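NTD biosynthesis operon protein NtdA (Bacillus subtilis subsp. subtilis, PDB 4K2I) catalyses the reversible, pyridoxal phosphate-dependent transfer of an amino group from glutamate to 3-dehydro-glucose 6-phosphate, forming kanosamine 6-phosphate for antibiotic biosynthesis. Local coordinates at residues Val146-Asn151 against Gly165-Val170; Ile195-Leu200 against Leu219-Asp224; Tyr338-Glu343 against Pro354-Thr359. All coordinates share one frame; numbering follows the deposited sequence.

Contact 1 (Val146-Asn151 against Gly165-Val170); sequences VIMPAN and GVPIYV. With EDO (1,2-ethanediol), chain P.
A beta-alpha-beta unit closes here: strand 145-148 and strand 166-169, joined through helix 154-162, run side by side and parallel at the edge of the large mixed sheet. Val-146 and Met-148 pair with their neighbour through a ladder of four backbone bonds, from Val-146 N to Val-166 O (2.9 Å) at one end to Val-170 N and Met-148 O (3.1 Å) at the other. On the face toward helix 154-162, Met-148 lies alongside Tyr-169, its CG 4.0 Å from Tyr-169 CE1. With CG between the backbone N and the carbonyl carbon (chi1 59°) and a bend at chi3, the thioether is carried along the ring and on to Pro-167, where Met-148 SD meets Pro-167 CB at 3.9 Å. The sulfur sits obliquely to the ring, a Met-aromatic contact. Ile-147 occupies the other face, its CG1 against Ile-168 CG2 and its CG2 against Val-170 CG2. Beyond the strands the chains part, and one water bridges them, accepting from Ala-150 N and donating to Val-170 O. The loop still meets the tyrosine: Pro-149 O lies at the ring edge, in its plane, and Ala-150 CB comes within 3.6 Å of Tyr-169 CD1.

Contact 2 (Ile195-Leu200 against Leu219-Asp224); sequences ILPVHL and LKVIED. With PMP (4'-deoxy-4'-aminopyridoxal-5'-phosphate), chain M.
Leu-196 and Pro-197 push against strand 220-224, the strand whose last residue, Asp-224, meets the cofactor in this aminotransferase fold. Leu-196 CD1 fits the hollow between Ile-222 O, 3.2 Å away, and Asp-224, whose CB is 3.9 Å off; CG stands anti to the backbone N (chi1 164°), which swings the branch over the strand. The Pro-197 ring sets CG against Glu-223 CB. Leu-219 CD1 fits against both CG1 and CD1 of Ile-195, the two side chains crossing at about a right angle.

Parallel pairing enters with Ile-195 N to Lys-220 O and Ile-222 N to Ile-195 O. The proline nitrogen cannot donate; Pro-197 CD lies 3.4 Å from Ile-222 O instead, and the ladder goes on with Asp-224 N to Pro-197 O and His-199 N to Asp-224 O. His-199 then reaches across: NE2 donates to Glu-223 OE2 at 2.6 Å, in the plane of its ring but from above the carboxylate plane, the two planes 80° apart. Ser-205 takes ND1 and Thr-241 takes Glu-223 OE1. Val-198 lies alongside Asp-224, whose OD2 is 2.7 Å from PMP N1 and is hydrogen-bonded to Thr-156 OG1.

Helix 154-162 covers Leu-196 and Val-198, helix 207-217 packs on Pro-197 and Val-221, helix 127-137 meets Ile-222 and Asp-224, and strand 240-244 pairs with the strand's other edge.

Contact 3 (Tyr338-Glu343 against Pro354-Thr359); sequences YIELPE and PIKVRT. With EDO (1,2-ethanediol), chain N.
Glu-340 and Lys-356 form the centre of a short antiparallel pairing in the C-terminal part of the aminotransferase chain, where strand 353-356 runs back along the segment that follows helix 331-335. This is the tight part. They are a hydrogen-bonded pair: Glu-340 N reaches Lys-356 O and Lys-356 N reaches Glu-340 O, both at 3.0 Å and both in the carbonyl plane on a lone pair, so the two residues are held in fixed register. Their side chains, on the polar face, lie side by side, Glu-340 extended and Lys-356 bent at chi3 (-59°), which brings Lys-356 CE 3.1 Å from Glu-340 OE2. The same OE2 makes a long salt bridge of 3.5 Å with Lys-356 NZ; the ammonium also bonds Pro-174 O. An ethanediol, probably from the crystallisation liquor, sits beside this pair and donates through O1 to Pro-354 O at 2.8 Å.

The face of Ile-339, Leu-341, Ile-355 and Val-357 shows ordinary van der Waals packing. Leu-341 CD2 lies alongside Ile-355 CG2 at 4.0 Å, while Ile-339 CG2 crosses to Val-357 CG1 at 4.1 Å. Both isoleucines hold CG1 between the backbone N and the carbonyl carbon (chi1 70° for Ile-339, 67° for Ile-355), which turns each CG2 toward its partner across the pairing. Pro-342 continues the packing past the paired residues, its CD 3.3 Å from Pro-354 O.

The loose side is the end where the chains diverge and Arg-358 is exposed: a water replaces direct pairing, donating to Tyr-338 O and accepting from Arg-358 N.

Helix 423-438 packs on part of the apolar face, with Ile-437 against Tyr-338 and Ile-339 and Leu-433 against Ile-355, and strand 412-415 pairs antiparallel with strand 353-356 on its other edge.

How the contacts relate
Contacts 1 and 2 are adjacent parts of one sheet: their centres lie 10 Å apart, and Ile-147 O and Leu-196 N, at 2.8 Å, probably hydrogen-bond to join them. Met-148 CB and Pro-149 CD both pack on Leu-196 O, each at 3.6 Å. Contact 2 reaches the cofactor directly through Asp-224, whereas contact 1 is the next pair of strands out, the side chain of Pro-149 about 9 Å from PMP. Contact 3 lies elsewhere, on strand 353-356 of a separate two-stranded sheet, its centre about 25 Å from that of contact 1 and 26 Å from that of contact 2. Even so, the side chain of Pro-354 is about 9 Å from that of Gln-227, which binds the cofactor.

Contact 1 (Val146-Asn151 against Gly165-Val170)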
loop_
_atom_site.group_PDB
_atom_site.type_symbol
_atom_site.label_atom_id
_atom_site.label_comp_id
_atom_site.label_asym_id
_atom_site.label_seq_id
_atom_site.Cartn_x
_atom_site.Cartn_y
_atom_site.Cartn_z
ATOM N N VAL B 146 -1.064 -23.764 9.465
ATOM C CA VAL B 146 -2.144 -22.849 9.809
ATOM C C VAL B 146 -3.459 -23.458 9.369
ATOM O O VAL B 146 -3.692 -23.635 8.171
ATOM C CB VAL B 146 -1.984 -21.534 9.044
ATOM C CG1 VAL B 146 -3.181 -20.600 9.305
ATOM C CG2 VAL B 146 -0.668 -20.881 9.406
ATOM N N ILE B 147 -4.313 -23.789 10.327
ATOM C CA ILE B 147 -5.606 -24.376 10.018
ATOM C C ILE B 147 -6.589 -23.269 9.611
ATOM O O ILE B 147 -6.709 -22.256 10.295
ATOM C CB ILE B 147 -6.152 -25.208 11.231
ATOM C CG1 ILE B 147 -5.364 -26.519 11.372
ATOM C CG2 ILE B 147 -7.626 -25.519 11.046
ATOM C CD1 ILE B 147 -5.618 -27.303 12.679
ATOM N N MET B 148 -7.285 -23.462 8.498
ATOM C CA MET B 148 -8.132 -22.410 7.930
ATOM C C MET B 148 -9.188 -23.019 6.994
ATOM O O MET B 148 -9.077 -24.185 6.622
ATOM C CB MET B 148 -7.258 -21.385 7.181
ATOM C CG MET B 148 -6.420 -21.970 6.046
ATOM S SD MET B 148 -5.378 -20.753 5.211
ATOM C CE MET B 148 -6.602 -19.730 4.405
ATOM N N PRO B 149 -10.228 -22.243 6.625
ATOM C CA PRO B 149 -11.180 -22.775 5.650
ATOM C C PRO B 149 -10.669 -22.579 4.209
ATOM O O PRO B 149 -9.723 -21.811 3.976
ATOM C CB PRO B 149 -12.422 -21.922 5.892
ATOM C CG PRO B 149 -11.859 -20.586 6.262
ATOM C CD PRO B 149 -10.596 -20.882 7.060
ATOM N N ALA B 150 -11.284 -23.266 3.250
ATOM C CA ALA B 150 -10.840 -23.171 1.860
ATOM C C ALA B 150 -11.743 -22.283 0.999
ATOM O O ALA B 150 -11.507 -22.125 -0.205
ATOM C CB ALA B 150 -10.697 -24.585 1.233
ATOM N N ASN B 151 -12.766 -21.690 1.613
ATOM C CA ASN B 151 -13.732 -20.882 0.861
ATOM C C ASN B 151 -13.567 -19.367 0.973
ATOM O O ASN B 151 -14.453 -18.625 0.561
ATOM C CB ASN B 151 -15.167 -21.247 1.258
ATOM C CG ASN B 151 -15.444 -21.005 2.735
ATOM O OD1 ASN B 151 -14.520 -20.831 3.532
ATOM N ND2 ASN B 151 -16.718 -20.998 3.107
ATOM N N GLY B 165 4.245 -19.946 5.637
ATOM C CA GLY B 165 3.376 -20.899 6.306
ATOM C C GLY B 165 2.763 -21.948 5.394
ATOM O O GLY B 165 2.849 -21.843 4.166
ATOM N N VAL B 166 2.148 -22.961 6.006
ATOM C CA VAL B 166 1.491 -24.051 5.292
ATOM C C VAL B 166 0.014 -24.112 5.669
ATOM O O VAL B 166 -0.325 -24.466 6.793
ATOM C CB VAL B 166 2.113 -25.430 5.623
ATOM C CG1 VAL B 166 1.343 -26.579 4.900
ATOM C CG2 VAL B 166 3.603 -25.460 5.260
ATOM N N PRO B 167 -0.869 -23.766 4.723
ATOM C CA PRO B 167 -2.319 -23.878 4.914
ATOM C C PRO B 167 -2.753 -25.327 5.089
ATOM O O PRO B 167 -2.343 -26.202 4.333
ATOM C CB PRO B 167 -2.892 -23.331 3.596
ATOM C CG PRO B 167 -1.809 -22.438 3.059
ATOM C CD PRO B 167 -0.527 -23.150 3.429
ATOM N N ILE B 168 -3.577 -25.572 6.092
ATOM C CA ILE B 168 -4.170 -26.882 6.292
ATOM C C ILE B 168 -5.675 -26.647 6.267
ATOM O O ILE B 168 -6.216 -26.044 7.178
ATOM C CB ILE B 168 -3.706 -27.499 7.634
ATOM C CG1 ILE B 168 -2.199 -27.798 7.585
ATOM C CG2 ILE B 168 -4.496 -28.763 7.970
ATOM C CD1 ILE B 168 -1.804 -28.889 6.593
ATOM N N TYR B 169 -6.335 -27.081 5.195
ATOM C CA TYR B 169 -7.751 -26.785 5.007
ATOM C C TYR B 169 -8.656 -27.746 5.765
ATOM O O TYR B 169 -8.390 -28.949 5.845
ATOM C CB TYR B 169 -8.114 -26.733 3.510
ATOM C CG TYR B 169 -7.298 -25.690 2.786
ATOM C CD1 TYR B 169 -7.546 -24.327 2.974
ATOM C CD2 TYR B 169 -6.244 -26.058 1.968
ATOM C CE1 TYR B 169 -6.771 -23.365 2.347
ATOM C CE2 TYR B 169 -5.471 -25.102 1.329
ATOM C CZ TYR B 169 -5.742 -23.761 1.523
ATOM O OH TYR B 169 -4.973 -22.821 0.885
ATOM N N VAL B 170 -9.734 -27.184 6.304
ATOM C CA VAL B 170 -10.697 -27.904 7.118
ATOM C C VAL B 170 -12.109 -27.453 6.708
ATOM O O VAL B 170 -12.301 -26.304 6.323
ATOM C CB VAL B 170 -10.384 -27.651 8.616
ATOM C CG1 VAL B 170 -11.634 -27.527 9.468
ATOM C CG2 VAL B 170 -9.458 -28.723 9.136
HETATM C C1 EDO P . -18.728 -20.495 -1.607
HETATM O O1 EDO P . -17.363 -20.918 -1.612
HETATM C C2 EDO P . -19.337 -20.752 -0.233
HETATM O O2 EDO P . -18.534 -20.074 0.744
HETATM O O HOH W 1 -13.221 -25.174 3.990
#

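Contact 2 (Ile195-Leu200 against Leu219-Asp224)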
loop_
_atom_site.group_PDB
_atom_site.type_symbol
_atom_site.label_atom_id
_atom_site.label_comp_id
_atom_site.label_asym_id
_atom_site.label_seq_id
_atom_site.Cartn_x
_atom_site.Cartn_y
_atom_site.Cartn_z
ATOM N N ILE B 195 -4.583 -21.206 14.247
ATOM C CA ILE B 195 -5.897 -21.366 13.659
ATOM C C ILE B 195 -6.257 -20.004 13.103
ATOM O O ILE B 195 -6.103 -18.988 13.784
ATOM C CB ILE B 195 -6.950 -21.768 14.690
ATOM C CG1 ILE B 195 -6.525 -23.047 15.423
ATOM C CG2 ILE B 195 -8.296 -21.949 14.003
ATOM C CD1 ILE B 195 -7.405 -23.371 16.628
ATOM N N LEU B 196 -6.715 -19.979 11.863
ATOM C CA LEU B 196 -7.036 -18.719 11.209
ATOM C C LEU B 196 -8.471 -18.776 10.692
ATOM O O LEU B 196 -8.713 -19.125 9.545
ATOM C CB LEU B 196 -6.018 -18.445 10.100
ATOM C CG LEU B 196 -6.228 -17.418 8.983
ATOM C CD1 LEU B 196 -6.817 -16.144 9.513
ATOM C CD2 LEU B 196 -4.916 -17.141 8.248
ATOM N N PRO B 197 -9.436 -18.471 11.564
ATOM C CA PRO B 197 -10.841 -18.460 11.153
ATOM C C PRO B 197 -11.171 -17.201 10.365
ATOM O O PRO B 197 -10.574 -16.153 10.585
ATOM C CB PRO B 197 -11.598 -18.444 12.492
ATOM C CG PRO B 197 -10.676 -17.760 13.416
ATOM C CD PRO B 197 -9.277 -18.174 12.997
ATOM N N VAL B 198 -12.149 -17.310 9.477
ATOM C CA VAL B 198 -12.568 -16.188 8.653
ATOM C C VAL B 198 -14.030 -15.900 8.925
ATOM O O VAL B 198 -14.855 -16.804 8.869
ATOM C CB VAL B 198 -12.440 -16.530 7.159
ATOM C CG1 VAL B 198 -12.931 -15.351 6.306
ATOM C CG2 VAL B 198 -11.003 -16.906 6.833
ATOM N N HIS B 199 -14.355 -14.642 9.203
ATOM C CA HIS B 199 -15.748 -14.267 9.397
ATOM C C HIS B 199 -16.328 -13.908 8.042
ATOM O O HIS B 199 -16.453 -12.735 7.686
ATOM C CB HIS B 199 -15.871 -13.133 10.416
ATOM C CG HIS B 199 -15.146 -13.419 11.694
ATOM N ND1 HIS B 199 -15.162 -14.663 12.290
ATOM C CD2 HIS B 199 -14.350 -12.640 12.463
ATOM C CE1 HIS B 199 -14.418 -14.637 13.381
ATOM N NE2 HIS B 199 -13.917 -13.421 13.512
ATOM N N LEU B 200 -16.664 -14.952 7.292
ATOM C CA LEU B 200 -16.997 -14.846 5.884
ATOM C C LEU B 200 -18.346 -14.187 5.685
ATOM O O LEU B 200 -19.313 -14.521 6.371
ATOM C CB LEU B 200 -16.981 -16.230 5.235
ATOM C CG LEU B 200 -16.887 -16.248 3.703
ATOM C CD1 LEU B 200 -15.661 -15.451 3.268
ATOM C CD2 LEU B 200 -16.808 -17.685 3.181
ATOM N N LEU B 219 -2.390 -23.473 20.676
ATOM C CA LEU B 219 -2.274 -22.807 19.385
ATOM C C LEU B 219 -2.572 -21.307 19.517
ATOM O O LEU B 219 -3.280 -20.884 20.421
ATOM C CB LEU B 219 -3.225 -23.446 18.373
ATOM C CG LEU B 219 -3.134 -24.964 18.253
ATOM C CD1 LEU B 219 -4.196 -25.492 17.302
ATOM C CD2 LEU B 219 -1.744 -25.373 17.803
ATOM N N LYS B 220 -2.030 -20.511 18.604
ATOM C CA LYS B 220 -2.340 -19.090 18.520
ATOM C C LYS B 220 -3.540 -18.872 17.600
ATOM O O LYS B 220 -3.736 -19.619 16.641
ATOM C CB LYS B 220 -1.134 -18.342 17.959
ATOM C CG LYS B 220 -0.290 -17.613 18.990
ATOM C CD LYS B 220 0.180 -18.498 20.106
ATOM C CE LYS B 220 1.213 -17.759 20.956
ATOM N NZ LYS B 220 2.396 -17.344 20.137
ATOM N N VAL B 221 -4.341 -17.848 17.886
ATOM C CA VAL B 221 -5.503 -17.544 17.060
ATOM C C VAL B 221 -5.411 -16.151 16.417
ATOM O O VAL B 221 -5.353 -15.125 17.102
ATOM C CB VAL B 221 -6.819 -17.689 17.856
ATOM C CG1 VAL B 221 -8.001 -17.378 16.981
ATOM C CG2 VAL B 221 -6.947 -19.102 18.427
ATOM N N ILE B 222 -5.378 -16.122 15.092
ATOM C CA ILE B 222 -5.433 -14.858 14.370
ATOM C C ILE B 222 -6.655 -14.912 13.473
ATOM O O ILE B 222 -6.811 -15.840 12.684
ATOM C CB ILE B 222 -4.147 -14.617 13.562
ATOM C CG1 ILE B 222 -4.309 -13.417 12.632
ATOM C CG2 ILE B 222 -3.749 -15.888 12.779
ATOM C CD1 ILE B 222 -2.986 -12.884 12.067
ATOM N N GLU B 223 -7.556 -13.953 13.624
ATOM C CA GLU B 223 -8.801 -14.016 12.872
ATOM C C GLU B 223 -8.808 -13.062 11.693
ATOM O O GLU B 223 -8.315 -11.927 11.774
ATOM C CB GLU B 223 -10.010 -13.764 13.770
ATOM C CG GLU B 223 -10.013 -12.397 14.396
ATOM C CD GLU B 223 -11.143 -12.207 15.380
ATOM O OE1 GLU B 223 -11.049 -11.239 16.158
ATOM O OE2 GLU B 223 -12.124 -12.998 15.364
ATOM N N ASP B 224 -9.343 -13.550 10.582
ATOM C CA ASP B 224 -9.526 -12.727 9.404
ATOM C C ASP B 224 -10.918 -12.123 9.507
ATOM O O ASP B 224 -11.910 -12.753 9.127
ATOM C CB ASP B 224 -9.380 -13.570 8.128
ATOM C CG ASP B 224 -9.567 -12.756 6.854
ATOM O OD1 ASP B 224 -10.020 -11.594 6.936
ATOM O OD2 ASP B 224 -9.270 -13.285 5.762
HETATM N N1 PMP M . -9.719 -11.477 3.745
HETATM C C2 PMP M . -10.988 -11.381 3.219
HETATM C C2A PMP M . -12.041 -12.347 3.713
HETATM C C3 PMP M . -11.242 -10.391 2.247
HETATM O O3 PMP M . -12.472 -10.228 1.673
HETATM C C4 PMP M . -10.233 -9.537 1.828
HETATM C C4A PMP M . -10.548 -8.472 0.758
HETATM N N4A PMP M . -11.619 -8.860 -0.174
HETATM C C5 PMP M . -8.952 -9.673 2.389
HETATM C C6 PMP M . -8.716 -10.644 3.339
HETATM C C5A PMP M . -7.802 -8.789 1.990
HETATM O O4P PMP M . -8.048 -7.459 2.350
HETATM P P PMP M . -7.317 -6.266 1.560
HETATM O O1P PMP M . -5.884 -6.667 1.307
HETATM O O2P PMP M . -7.440 -4.967 2.361
HETATM O O3P PMP M . -7.985 -6.153 0.174
HETATM O O HOH W 2 -14.163 -11.410 7.421
#

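Contact 3 (Tyr338-Glu343 against Pro354-Thr359)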
loop_
_atom_site.group_PDB
_atom_site.type_symbol
_atom_site.label_atom_id
_atom_site.label_comp_id
_atom_site.label_asym_id
_atom_site.label_seq_id
_atom_site.Cartn_x
_atom_site.Cartn_y
_atom_site.Cartn_z
ATOM N N TYR B 338 -37.440 -24.514 -1.399
ATOM C CA TYR B 338 -36.770 -24.202 -2.664
ATOM C C TYR B 338 -35.413 -23.524 -2.434
ATOM O O TYR B 338 -34.497 -23.656 -3.247
ATOM C CB TYR B 338 -37.664 -23.326 -3.550
ATOM C CG TYR B 338 -39.063 -23.880 -3.726
ATOM C CD1 TYR B 338 -39.273 -25.233 -3.980
ATOM C CD2 TYR B 338 -40.174 -23.058 -3.613
ATOM C CE1 TYR B 338 -40.552 -25.746 -4.128
ATOM C CE2 TYR B 338 -41.461 -23.562 -3.761
ATOM C CZ TYR B 338 -41.643 -24.905 -4.018
ATOM O OH TYR B 338 -42.921 -25.406 -4.164
ATOM N N ILE B 339 -35.288 -22.779 -1.335
ATOM C CA ILE B 339 -34.011 -22.150 -1.011
ATOM C C ILE B 339 -33.738 -22.180 0.464
ATOM O O ILE B 339 -34.621 -22.470 1.258
ATOM C CB ILE B 339 -33.949 -20.662 -1.424
ATOM C CG1 ILE B 339 -34.859 -19.815 -0.526
ATOM C CG2 ILE B 339 -34.265 -20.486 -2.892
ATOM C CD1 ILE B 339 -34.797 -18.313 -0.835
ATOM N N GLU B 340 -32.497 -21.864 0.818
ATOM C CA GLU B 340 -32.123 -21.614 2.199
ATOM C C GLU B 340 -31.777 -20.135 2.369
ATOM O O GLU B 340 -30.997 -19.567 1.597
ATOM C CB GLU B 340 -30.923 -22.464 2.607
ATOM C CG GLU B 340 -31.213 -23.936 2.810
ATOM C CD GLU B 340 -30.007 -24.683 3.382
ATOM O OE1 GLU B 340 -29.526 -24.309 4.480
ATOM O OE2 GLU B 340 -29.530 -25.635 2.723
ATOM N N LEU B 341 -32.360 -19.523 3.392
ATOM C CA LEU B 341 -32.083 -18.135 3.717
ATOM C C LEU B 341 -31.171 -18.109 4.924
ATOM O O LEU B 341 -31.235 -18.998 5.774
ATOM C CB LEU B 341 -33.382 -17.391 4.037
ATOM C CG LEU B 341 -34.328 -17.136 2.864
ATOM C CD1 LEU B 341 -35.735 -16.806 3.364
ATOM C CD2 LEU B 341 -33.792 -15.999 2.017
ATOM N N PRO B 342 -30.302 -17.095 5.000
ATOM C CA PRO B 342 -29.490 -16.965 6.208
ATOM C C PRO B 342 -30.378 -16.656 7.411
ATOM O O PRO B 342 -31.493 -16.163 7.261
ATOM C CB PRO B 342 -28.585 -15.775 5.897
ATOM C CG PRO B 342 -29.345 -14.968 4.904
ATOM C CD PRO B 342 -30.121 -15.963 4.076
ATOM N N GLU B 343 -29.884 -16.973 8.598
ATOM C CA GLU B 343 -30.615 -16.710 9.815
ATOM C C GLU B 343 -30.433 -15.249 10.219
ATOM O O GLU B 343 -29.326 -14.711 10.142
ATOM C CB GLU B 343 -30.086 -17.635 10.894
ATOM C CG GLU B 343 -30.687 -17.436 12.253
ATOM C CD GLU B 343 -30.184 -18.470 13.235
ATOM O OE1 GLU B 343 -30.243 -19.677 12.904
ATOM O OE2 GLU B 343 -29.713 -18.077 14.325
ATOM N N PRO B 354 -25.782 -14.233 1.381
ATOM C CA PRO B 354 -25.842 -15.549 0.729
ATOM C C PRO B 354 -27.147 -16.303 0.907
ATOM O O PRO B 354 -27.583 -16.539 2.028
ATOM C CB PRO B 354 -24.731 -16.335 1.431
ATOM C CG PRO B 354 -24.640 -15.720 2.795
ATOM C CD PRO B 354 -25.030 -14.268 2.649
ATOM N N ILE B 355 -27.758 -16.714 -0.193
ATOM C CA ILE B 355 -28.799 -17.728 -0.093
ATOM C C ILE B 355 -28.210 -19.010 -0.657
ATOM O O ILE B 355 -27.110 -18.992 -1.210
ATOM C CB ILE B 355 -30.081 -17.332 -0.850
ATOM C CG1 ILE B 355 -29.826 -17.290 -2.359
ATOM C CG2 ILE B 355 -30.582 -15.975 -0.355
ATOM C CD1 ILE B 355 -31.084 -16.981 -3.186
ATOM N N LYS B 356 -28.912 -20.122 -0.493
ATOM C CA LYS B 356 -28.506 -21.359 -1.155
ATOM C C LYS B 356 -29.628 -21.845 -2.062
ATOM O O LYS B 356 -30.789 -21.857 -1.664
ATOM C CB LYS B 356 -28.092 -22.439 -0.145
ATOM C CG LYS B 356 -26.951 -21.999 0.768
ATOM C CD LYS B 356 -26.086 -23.157 1.252
ATOM C CE LYS B 356 -26.877 -24.177 2.018
ATOM N NZ LYS B 356 -26.026 -25.324 2.438
ATOM N N VAL B 357 -29.274 -22.201 -3.293
ATOM C CA VAL B 357 -30.213 -22.811 -4.232
ATOM C C VAL B 357 -29.683 -24.185 -4.669
ATOM O O VAL B 357 -28.535 -24.536 -4.367
ATOM C CB VAL B 357 -30.423 -21.925 -5.489
ATOM C CG1 VAL B 357 -30.849 -20.510 -5.088
ATOM C CG2 VAL B 357 -29.161 -21.880 -6.312
ATOM N N ARG B 358 -30.512 -24.950 -5.376
ATOM C CA ARG B 358 -30.120 -26.269 -5.852
ATOM C C ARG B 358 -28.930 -26.166 -6.785
ATOM O O ARG B 358 -28.904 -25.317 -7.681
ATOM C CB ARG B 358 -31.277 -26.958 -6.576
ATOM C CG ARG B 358 -32.227 -27.712 -5.655
ATOM C CD ARG B 358 -33.385 -28.324 -6.438
ATOM N NE ARG B 358 -32.961 -28.883 -7.725
ATOM C CZ ARG B 358 -32.663 -30.163 -7.929
ATOM N NH1 ARG B 358 -32.738 -31.032 -6.926
ATOM N NH2 ARG B 358 -32.287 -30.577 -9.135
ATOM N N THR B 359 -27.954 -27.046 -6.562
ATOM C CA THR B 359 -26.729 -27.098 -7.347
ATOM C C THR B 359 -27.009 -27.118 -8.848
ATOM O O THR B 359 -26.409 -26.358 -9.612
ATOM C CB THR B 359 -25.909 -28.345 -6.964
ATOM O OG1 THR B 359 -25.565 -28.272 -5.577
ATOM C CG2 THR B 359 -24.629 -28.462 -7.802
HETATM C C1 EDO N . -27.977 -19.714 3.609
HETATM O O1 EDO N . -27.238 -18.526 3.916
HETATM C C2 EDO N . -27.459 -20.855 4.479
HETATM O O2 EDO N . -27.763 -20.576 5.851
HETATM O O HOH W 3 -33.421 -23.822 -6.120
#